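Local coordinates for penicillin binding protein 2X (Streptococcus thermophilus, PDB 5U47), which probably acts as a transpeptidase that cross-links peptidoglycan strands during septal cell-wall synthesis, and is thought to be acylated and inactivated by beta-lactam antibiotics, at residues Y378-F386 against V417-I426; T448-V456 against L609-I617. The protein carries 1 engineered substitution. All coordinates share one frame; numbering follows the deposited sequence.

Contact 1 of 2, residues Y378-F386 against V417-I426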
loop_
_atom_site.group_PDB
_atom_site.type_symbol
_atom_site.label_atom_id
_atom_site.label_comp_id
_atom_site.label_asym_id
_atom_site.label_seq_id
_atom_site.Cartn_x
_atom_site.Cartn_y
_atom_site.Cartn_z
ATOM N N TYR A 378 -2.117 -2.757 -20.134
ATOM C CA TYR A 378 -1.708 -1.938 -18.992
ATOM C C TYR A 378 -2.544 -2.276 -17.726
ATOM O O TYR A 378 -2.298 -1.723 -16.650
ATOM C CB TYR A 378 -1.775 -0.447 -19.326
ATOM C CG TYR A 378 -0.507 0.130 -19.939
ATOM C CD1 TYR A 378 0.643 0.281 -19.163
ATOM C CD2 TYR A 378 -0.473 0.592 -21.264
ATOM C CE1 TYR A 378 1.796 0.839 -19.684
ATOM C CE2 TYR A 378 0.681 1.149 -21.803
ATOM C CZ TYR A 378 1.816 1.281 -21.007
ATOM O OH TYR A 378 2.986 1.830 -21.514
ATOM N N LYS A 379 -3.539 -3.146 -17.901
ATOM C CA LYS A 379 -4.385 -3.697 -16.831
ATOM C C LYS A 379 -5.365 -2.762 -16.140
ATOM O O LYS A 379 -5.826 -3.052 -15.006
ATOM C CB LYS A 379 -3.544 -4.451 -15.782
ATOM C CG LYS A 379 -2.815 -5.660 -16.339
ATOM C CD LYS A 379 -2.069 -6.392 -15.234
ATOM C CE LYS A 379 -1.345 -7.616 -15.768
ATOM N NZ LYS A 379 -2.283 -8.701 -16.166
ATOM N N PHE A 380 -5.686 -1.650 -16.786
ATOM C CA PHE A 380 -6.707 -0.766 -16.240
ATOM C C PHE A 380 -8.022 -1.515 -16.151
ATOM O O PHE A 380 -8.314 -2.391 -16.985
ATOM C CB PHE A 380 -6.806 0.521 -17.036
ATOM C CG PHE A 380 -5.595 1.386 -16.866
ATOM C CD1 PHE A 380 -5.381 2.030 -15.667
ATOM C CD2 PHE A 380 -4.647 1.508 -17.876
ATOM C CE1 PHE A 380 -4.263 2.820 -15.469
ATOM C CE2 PHE A 380 -3.516 2.298 -17.688
ATOM C CZ PHE A 380 -3.327 2.956 -16.482
ATOM N N GLY A 381 -8.776 -1.228 -15.089
ATOM C CA GLY A 381 -10.029 -1.935 -14.806
ATOM C C GLY A 381 -9.823 -3.235 -14.009
ATOM O O GLY A 381 -10.794 -3.896 -13.636
ATOM N N ILE A 382 -8.561 -3.601 -13.752
ATOM C CA ILE A 382 -8.241 -4.803 -12.996
ATOM C C ILE A 382 -7.462 -4.390 -11.751
ATOM O O ILE A 382 -6.439 -3.714 -11.865
ATOM C CB ILE A 382 -7.394 -5.796 -13.819
ATOM C CG1 ILE A 382 -8.099 -6.122 -15.152
ATOM C CG2 ILE A 382 -7.167 -7.085 -13.040
ATOM C CD1 ILE A 382 -7.335 -7.079 -16.050
ATOM N N PRO A 383 -7.932 -4.806 -10.561
ATOM C CA PRO A 383 -7.180 -4.424 -9.357
ATOM C C PRO A 383 -5.791 -5.048 -9.370
ATOM O O PRO A 383 -5.584 -6.088 -10.025
ATOM C CB PRO A 383 -8.029 -4.996 -8.211
ATOM C CG PRO A 383 -8.826 -6.082 -8.822
ATOM C CD PRO A 383 -9.085 -5.667 -10.240
ATOM N N THR A 384 -4.850 -4.413 -8.685
ATOM C CA THR A 384 -3.486 -4.937 -8.607
ATOM C C THR A 384 -3.413 -6.200 -7.724
ATOM O O THR A 384 -2.590 -7.089 -7.963
ATOM C CB THR A 384 -2.494 -3.880 -8.072
ATOM O OG1 THR A 384 -2.725 -3.613 -6.673
ATOM C CG2 THR A 384 -2.596 -2.578 -8.877
ATOM N N ARG A 385 -4.288 -6.278 -6.726
ATOM C CA ARG A 385 -4.280 -7.366 -5.738
ATOM C C ARG A 385 -2.890 -7.431 -5.096
ATOM O O ARG A 385 -2.366 -8.504 -4.836
ATOM C CB ARG A 385 -4.655 -8.694 -6.375
ATOM C CG ARG A 385 -5.890 -8.589 -7.243
ATOM C CD ARG A 385 -6.405 -9.946 -7.616
ATOM N NE ARG A 385 -7.568 -9.853 -8.498
ATOM C CZ ARG A 385 -7.582 -10.062 -9.814
ATOM N NH1 ARG A 385 -6.489 -10.432 -10.481
ATOM N NH2 ARG A 385 -8.729 -9.940 -10.467
ATOM N N PHE A 386 -2.334 -6.251 -4.798
ATOM C CA PHE A 386 -0.982 -6.157 -4.292
ATOM C C PHE A 386 -0.796 -6.501 -2.815
ATOM O O PHE A 386 0.343 -6.571 -2.362
ATOM C CB PHE A 386 -0.298 -4.827 -4.685
ATOM C CG PHE A 386 -0.672 -3.626 -3.873
ATOM C CD1 PHE A 386 -1.974 -3.369 -3.480
ATOM C CD2 PHE A 386 0.305 -2.640 -3.621
ATOM C CE1 PHE A 386 -2.284 -2.213 -2.802
ATOM C CE2 PHE A 386 -0.002 -1.492 -2.927
ATOM C CZ PHE A 386 -1.306 -1.286 -2.511
ATOM N N VAL A 417 -2.641 3.203 -7.305
ATOM C CA VAL A 417 -1.771 2.037 -7.459
ATOM C C VAL A 417 -1.832 1.455 -8.895
ATOM O O VAL A 417 -0.839 0.921 -9.368
ATOM C CB VAL A 417 -1.977 1.015 -6.335
ATOM C CG1 VAL A 417 -3.347 0.340 -6.456
ATOM C CG2 VAL A 417 -0.830 0.010 -6.300
ATOM N N GLN A 418 -2.970 1.581 -9.590
ATOM C CA GLN A 418 -3.042 1.173 -11.016
ATOM C C GLN A 418 -2.136 2.068 -11.880
ATOM O O GLN A 418 -1.437 1.592 -12.788
ATOM C CB GLN A 418 -4.472 1.200 -11.531
ATOM C CG GLN A 418 -5.318 0.059 -11.005
ATOM C CD GLN A 418 -6.754 0.149 -11.449
ATOM O OE1 GLN A 418 -7.328 1.243 -11.501
ATOM N NE2 GLN A 418 -7.361 -1.005 -11.736
ATOM N N MET A 419 -2.121 3.368 -11.571
ATOM C CA MET A 419 -1.238 4.268 -12.288
ATOM C C MET A 419 0.221 3.913 -12.027
ATOM O O MET A 419 1.026 3.886 -12.948
ATOM C CB MET A 419 -1.511 5.735 -11.927
ATOM C CG MET A 419 -2.888 6.233 -12.372
ATOM S SD MET A 419 -3.181 6.099 -14.153
ATOM C CE MET A 419 -1.953 7.211 -14.823
ATOM N N LEU A 420 0.567 3.642 -10.770
ATOM C CA LEU A 420 1.947 3.283 -10.428
ATOM C C LEU A 420 2.391 2.037 -11.185
ATOM O O LEU A 420 3.501 1.990 -11.704
ATOM C CB LEU A 420 2.112 3.075 -8.912
ATOM C CG LEU A 420 1.856 4.322 -8.027
ATOM C CD1 LEU A 420 1.961 3.944 -6.553
ATOM C CD2 LEU A 420 2.842 5.446 -8.342
ATOM N N ARG A 421 1.515 1.042 -11.215
ATOM C CA ARG A 421 1.787 -0.210 -11.908
ATOM C C ARG A 421 2.075 0.060 -13.404
ATOM O O ARG A 421 3.046 -0.453 -13.956
ATOM C CB ARG A 421 0.595 -1.144 -11.757
ATOM C CG ARG A 421 0.720 -2.456 -12.499
ATOM C CD ARG A 421 -0.486 -3.361 -12.264
ATOM N NE ARG A 421 -1.708 -2.712 -12.701
ATOM C CZ ARG A 421 -2.951 -3.190 -12.566
ATOM N NH1 ARG A 421 -3.966 -2.461 -12.991
ATOM N NH2 ARG A 421 -3.197 -4.362 -12.017
ATOM N N ALA A 422 1.253 0.892 -14.027
ATOM C CA ALA A 422 1.412 1.231 -15.446
ATOM C C ALA A 422 2.719 1.976 -15.670
ATOM O O ALA A 422 3.442 1.691 -16.641
ATOM C CB ALA A 422 0.231 2.064 -15.931
ATOM N N PHE A 423 3.032 2.913 -14.758
ATOM C CA PHE A 423 4.273 3.675 -14.866
ATOM C C PHE A 423 5.525 2.790 -14.807
ATOM O O PHE A 423 6.549 3.132 -15.419
ATOM C CB PHE A 423 4.394 4.769 -13.793
ATOM C CG PHE A 423 3.385 5.895 -13.918
ATOM C CD1 PHE A 423 3.059 6.445 -15.154
ATOM C CD2 PHE A 423 2.837 6.466 -12.780
ATOM C CE1 PHE A 423 2.154 7.513 -15.252
ATOM C CE2 PHE A 423 1.933 7.524 -12.873
ATOM C CZ PHE A 423 1.591 8.037 -14.110
ATOM N N THR A 424 5.459 1.656 -14.104
ATOM C CA THR A 424 6.641 0.807 -14.029
ATOM C C THR A 424 7.063 0.281 -15.407
ATOM O O THR A 424 8.244 0.063 -15.615
ATOM C CB THR A 424 6.512 -0.405 -13.058
ATOM O OG1 THR A 424 5.450 -1.267 -13.487
ATOM C CG2 THR A 424 6.270 0.032 -11.672
ATOM N N ALA A 425 6.118 0.062 -16.334
ATOM C CA ALA A 425 6.469 -0.445 -17.659
ATOM C C ALA A 425 7.241 0.628 -18.433
ATOM O O ALA A 425 8.143 0.337 -19.194
ATOM C CB ALA A 425 5.233 -0.870 -18.425
ATOM N N ILE A 426 6.894 1.884 -18.201
ATOM C CA ILE A 426 7.584 2.990 -18.839
ATOM C C ILE A 426 9.009 3.107 -18.295
ATOM O O ILE A 426 9.941 3.296 -19.072
ATOM C CB ILE A 426 6.811 4.295 -18.612
ATOM C CG1 ILE A 426 5.392 4.189 -19.191
ATOM C CG2 ILE A 426 7.568 5.493 -19.198
ATOM C CD1 ILE A 426 5.321 4.071 -20.695
HETATM O O HOH W 1 -2.441 -0.518 -14.217
HETATM O O HOH W 2 -8.642 1.326 -13.942
#
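Y378 lies against A422, their CA atoms 5.7 Å apart, and T384 against Q418, as the loop leaving helix 368-377 passes over buried helix 416-427 of the transpeptidase domain. K379 ends the earlier helix in a Schellman motif and begins a type II turn to I382. G381 suits this turn, since at its backbone angles a CB would press on the carbonyl O of F380. The turn delivers the carbonyl of I382 to two helix side chains. R421 NH1 approaches I382 O nearly along the C=O axis, 3.0 Å away. R421 NH2 adds a weak bond to the same oxygen. Q418 NE2 reaches I382 O at 2.9 Å from above the carbonyl plane, and also binds S393 O. R421 leaves the helix with CG opposite its backbone N (chi1 177°) and bends at chi3, which slides the guanidinium between two aliphatic groups: K379 CB lies over one face, 3.5 Å from R421 CZ, and T384 CG2 over the other. T384 turns its OG1 to E391, so its methyl is the part that meets R421. Water 1 takes the N-H of R421 NE and donates to the carbonyls of Y378 and Q418. Apolar groups flank this polar centre. The small A422 CB receives both F380 CZ and Y378 CD1, at 3.7 Å each, while M419 SD makes an oblique Met-aromatic contact with F380. Y378 OH, hydrogen-bonded to S303 OG, passes I426 CD1. At the other end V417 CG2 sits over the F386 ring, a CH-pi contact 4.0 Å from the centroid. The buried arginine is met by a backbone carbonyl and a water, with no carboxylate from the loop, so neutral dipoles probably ease its charge; because I382 O takes bonds from both R421 and Q418, one oxygen ties the turn to the helix.

Contact 2 of 2, residues T448-V456 against L609-I617; sequences TVRTAKKEV and LRQNLVHPI
R610, on the last turn of helix 602-611, grips E455 side-on in a two-bond salt bridge. Its NE meets the syn lone pair of E455 OE1 at 2.9 Å, and NH2 reaches OE2 at the same distance, from 31° out of the carboxylate plane. The two flat groups are nearly coplanar. N612 contributes its backbone carbonyl, which accepts from both R450 NE, 3.0 Å from N612 O, and R450 NH2. The oxygen lies in the guanidinium plane; R450 NH1 turns elsewhere, to T590 and I636, so one buried arginine joins several backbone carbonyls. L613 follows with positive phi as the C-prime residue of a Schellman motif that closes the helix of this PASTA domain, V614 N returning to L609 O. Its branched end packs on A452, whose CB lies 4.1 Å from L613 CD2. V614 places CG2 at the edge of the R450 guanidinium. H615 begins strand 615-619, and its ring suits the aliphatic stem of E455: CB sits over the ring centre, 3.6 Å from the centroid, in a CH-pi contact. A chi1 of -176° sends E455 CG directly away from the main-chain nitrogen, and the extended chain runs across the ring, laying its carboxylate over the CG side of H615, the planes 6° apart, on its way to R610. H615 CE1 also faces K453 O, at 3.3 Å. P616 lays its CD over a face of the R610 guanidinium, while its carbonyl shares water 3 with E455 OE2.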
loop_
_atom_site.group_PDB
_atom_site.type_symbol
_atom_site.label_atom_id
_atom_site.label_comp_id
_atom_site.label_asym_id
_atom_site.label_seq_id
_atom_site.Cartn_x
_atom_site.Cartn_y
_atom_site.Cartn_z
ATOM N N THR A 448 13.305 -17.818 10.915
ATOM C CA THR A 448 13.139 -17.961 9.476
ATOM C C THR A 448 12.493 -16.712 8.874
ATOM O O THR A 448 11.806 -15.949 9.552
ATOM C CB THR A 448 12.313 -19.205 9.106
ATOM O OG1 THR A 448 11.023 -19.123 9.704
ATOM C CG2 THR A 448 12.991 -20.458 9.580
ATOM N N VAL A 449 12.713 -16.528 7.581
ATOM C CA VAL A 449 12.172 -15.395 6.859
ATOM C C VAL A 449 11.731 -15.780 5.465
ATOM O O VAL A 449 12.121 -16.834 4.942
ATOM C CB VAL A 449 13.233 -14.287 6.666
ATOM C CG1 VAL A 449 13.772 -13.825 8.017
ATOM C CG2 VAL A 449 14.386 -14.756 5.749
ATOM N N ARG A 450 10.912 -14.908 4.889
ATOM C CA ARG A 450 10.509 -14.947 3.473
ATOM C C ARG A 450 10.770 -13.529 2.999
ATOM O O ARG A 450 10.212 -12.578 3.561
ATOM C CB ARG A 450 9.041 -15.320 3.291
ATOM C CG ARG A 450 8.819 -16.792 3.539
ATOM C CD ARG A 450 7.355 -17.181 3.542
ATOM N NE ARG A 450 6.748 -17.205 2.211
ATOM C CZ ARG A 450 6.851 -18.210 1.325
ATOM N NH1 ARG A 450 7.586 -19.286 1.574
ATOM N NH2 ARG A 450 6.227 -18.129 0.156
ATOM N N THR A 451 11.649 -13.399 2.007
ATOM C CA THR A 451 12.087 -12.102 1.499
ATOM C C THR A 451 11.665 -11.883 0.041
ATOM O O THR A 451 11.825 -12.772 -0.804
ATOM C CB THR A 451 13.611 -11.991 1.686
ATOM O OG1 THR A 451 13.926 -12.267 3.059
ATOM C CG2 THR A 451 14.113 -10.578 1.329
ATOM N N ALA A 452 11.132 -10.695 -0.241
ATOM C CA ALA A 452 10.586 -10.360 -1.562
ATOM C C ALA A 452 11.609 -10.020 -2.622
ATOM O O ALA A 452 12.709 -9.574 -2.328
ATOM C CB ALA A 452 9.588 -9.207 -1.442
ATOM N N LYS A 453 11.224 -10.298 -3.869
ATOM C CA LYS A 453 11.956 -9.917 -5.065
ATOM C C LYS A 453 10.887 -9.394 -6.034
ATOM O O LYS A 453 9.681 -9.670 -5.859
ATOM C CB LYS A 453 12.722 -11.090 -5.701
ATOM C CG LYS A 453 13.897 -11.621 -4.873
ATOM C CD LYS A 453 14.500 -12.843 -5.556
ATOM C CE LYS A 453 15.616 -13.489 -4.744
ATOM N NZ LYS A 453 16.852 -12.651 -4.705
ATOM N N LYS A 454 11.318 -8.671 -7.062
ATOM C CA LYS A 454 10.376 -8.072 -8.008
ATOM C C LYS A 454 9.488 -9.101 -8.716
ATOM O O LYS A 454 9.902 -10.239 -8.953
ATOM C CB LYS A 454 11.115 -7.232 -9.052
ATOM C CG LYS A 454 11.824 -8.028 -10.123
ATOM C CD LYS A 454 12.598 -7.109 -11.041
ATOM C CE LYS A 454 13.248 -7.920 -12.153
ATOM N NZ LYS A 454 14.098 -7.010 -12.965
ATOM N N GLU A 455 8.278 -8.675 -9.043
ATOM C CA GLU A 455 7.288 -9.505 -9.719
ATOM C C GLU A 455 6.938 -8.919 -11.090
ATOM O O GLU A 455 6.268 -7.884 -11.182
ATOM C CB GLU A 455 6.035 -9.626 -8.846
ATOM C CG GLU A 455 4.976 -10.566 -9.421
ATOM C CD GLU A 455 3.675 -10.641 -8.619
ATOM O OE1 GLU A 455 3.530 -9.974 -7.563
ATOM O OE2 GLU A 455 2.769 -11.400 -9.058
ATOM N N VAL A 456 7.371 -9.595 -12.156
ATOM C CA VAL A 456 7.081 -9.181 -13.531
ATOM C C VAL A 456 5.681 -9.673 -13.863
ATOM O O VAL A 456 5.383 -10.846 -13.676
ATOM C CB VAL A 456 8.118 -9.760 -14.505
ATOM C CG1 VAL A 456 7.730 -9.518 -15.948
ATOM C CG2 VAL A 456 9.521 -9.214 -14.187
ATOM N N LEU A 609 -2.022 -14.548 -1.221
ATOM C CA LEU A 609 -0.767 -15.135 -1.683
ATOM C C LEU A 609 0.373 -14.106 -1.733
ATOM O O LEU A 609 1.511 -14.428 -1.360
ATOM C CB LEU A 609 -0.955 -15.770 -3.055
ATOM C CG LEU A 609 -1.772 -17.063 -3.056
ATOM C CD1 LEU A 609 -2.140 -17.473 -4.477
ATOM C CD2 LEU A 609 -1.023 -18.174 -2.333
ATOM N N ARG A 610 0.082 -12.892 -2.218
ATOM C CA ARG A 610 1.110 -11.827 -2.243
ATOM C C ARG A 610 1.530 -11.367 -0.849
ATOM O O ARG A 610 2.681 -10.982 -0.648
ATOM C CB ARG A 610 0.670 -10.615 -3.076
ATOM C CG ARG A 610 0.616 -10.930 -4.548
ATOM C CD ARG A 610 0.660 -9.675 -5.389
ATOM N NE ARG A 610 0.753 -10.060 -6.781
ATOM C CZ ARG A 610 -0.269 -10.289 -7.596
ATOM N NH1 ARG A 610 -1.528 -10.157 -7.193
ATOM N NH2 ARG A 610 -0.011 -10.666 -8.847
ATOM N N GLN A 611 0.617 -11.410 0.119
ATOM C CA GLN A 611 0.989 -11.103 1.508
ATOM C C GLN A 611 2.045 -12.078 2.018
ATOM O O GLN A 611 2.853 -11.739 2.897
ATOM C CB GLN A 611 -0.236 -11.167 2.407
ATOM C CG GLN A 611 -1.251 -10.082 2.070
ATOM C CD GLN A 611 -2.572 -10.255 2.777
ATOM O OE1 GLN A 611 -2.802 -11.258 3.453
ATOM N NE2 GLN A 611 -3.457 -9.283 2.617
ATOM N N ASN A 612 2.024 -13.286 1.447
ATOM C CA ASN A 612 2.942 -14.346 1.790
ATOM C C ASN A 612 4.090 -14.466 0.783
ATOM O O ASN A 612 4.811 -15.462 0.770
ATOM C CB ASN A 612 2.175 -15.667 1.975
ATOM C CG ASN A 612 1.266 -15.622 3.196
ATOM O OD1 ASN A 612 1.717 -15.887 4.323
ATOM N ND2 ASN A 612 -0.004 -15.233 2.989
ATOM N N LEU A 613 4.246 -13.430 -0.026
ATOM C CA LEU A 613 5.325 -13.300 -0.984
ATOM C C LEU A 613 5.321 -14.286 -2.166
ATOM O O LEU A 613 6.338 -14.490 -2.830
ATOM C CB LEU A 613 6.678 -13.240 -0.266
ATOM C CG LEU A 613 6.757 -12.162 0.834
ATOM C CD1 LEU A 613 8.191 -12.010 1.278
ATOM C CD2 LEU A 613 6.246 -10.812 0.336
ATOM N N VAL A 614 4.168 -14.842 -2.454
ATOM C CA VAL A 614 3.998 -15.688 -3.627
ATOM C C VAL A 614 3.624 -14.736 -4.770
ATOM O O VAL A 614 3.123 -13.624 -4.510
ATOM C CB VAL A 614 2.910 -16.729 -3.365
ATOM C CG1 VAL A 614 2.628 -17.572 -4.603
ATOM C CG2 VAL A 614 3.345 -17.614 -2.205
ATOM N N HIS A 615 3.936 -15.123 -6.011
ATOM C CA HIS A 615 3.647 -14.287 -7.197
ATOM C C HIS A 615 2.611 -15.019 -8.052
ATOM O O HIS A 615 2.969 -15.757 -8.976
ATOM C CB HIS A 615 4.907 -14.011 -8.039
ATOM C CG HIS A 615 5.936 -13.166 -7.351
ATOM N ND1 HIS A 615 7.183 -12.943 -7.893
ATOM C CD2 HIS A 615 5.926 -12.533 -6.152
ATOM C CE1 HIS A 615 7.874 -12.161 -7.084
ATOM N NE2 HIS A 615 7.135 -11.900 -6.019
ATOM N N PRO A 616 1.320 -14.832 -7.734
ATOM C CA PRO A 616 0.289 -15.523 -8.467
ATOM C C PRO A 616 -0.046 -14.860 -9.793
ATOM O O PRO A 616 0.120 -13.654 -9.945
ATOM C CB PRO A 616 -0.913 -15.412 -7.532
ATOM C CG PRO A 616 -0.732 -14.108 -6.861
ATOM C CD PRO A 616 0.754 -13.939 -6.707
ATOM N N ILE A 617 -0.486 -15.668 -10.748
ATOM C CA ILE A 617 -0.965 -15.187 -12.041
ATOM C C ILE A 617 -2.396 -15.727 -12.154
ATOM O O ILE A 617 -2.599 -16.959 -12.171
ATOM C CB ILE A 617 -0.150 -15.739 -13.220
ATOM C CG1 ILE A 617 1.315 -15.297 -13.115
ATOM C CG2 ILE A 617 -0.776 -15.279 -14.522
ATOM C CD1 ILE A 617 2.248 -16.036 -14.052
HETATM O O HOH W 3 2.835 -12.885 -11.086
#

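The two contacts lie in series along the chain, their centres about 17 Å apart. Contact 1 is buried within the transpeptidase domain, joining a loop to a helix; contact 2 is partly buried and joins strand 448-451 and the chain that follows it to a PASTA domain. They meet where R385 O probably accepts a hydrogen bond from R610 NH1, so the loop of contact 1 also touches the PASTA helix. Arginines bind backbone carbonyls in both. Contact 1 adds aromatic and aliphatic packing within its domain, whereas contact 2 pairs opposite charges, glutamate with arginine, and has two exposed lysines at its margin.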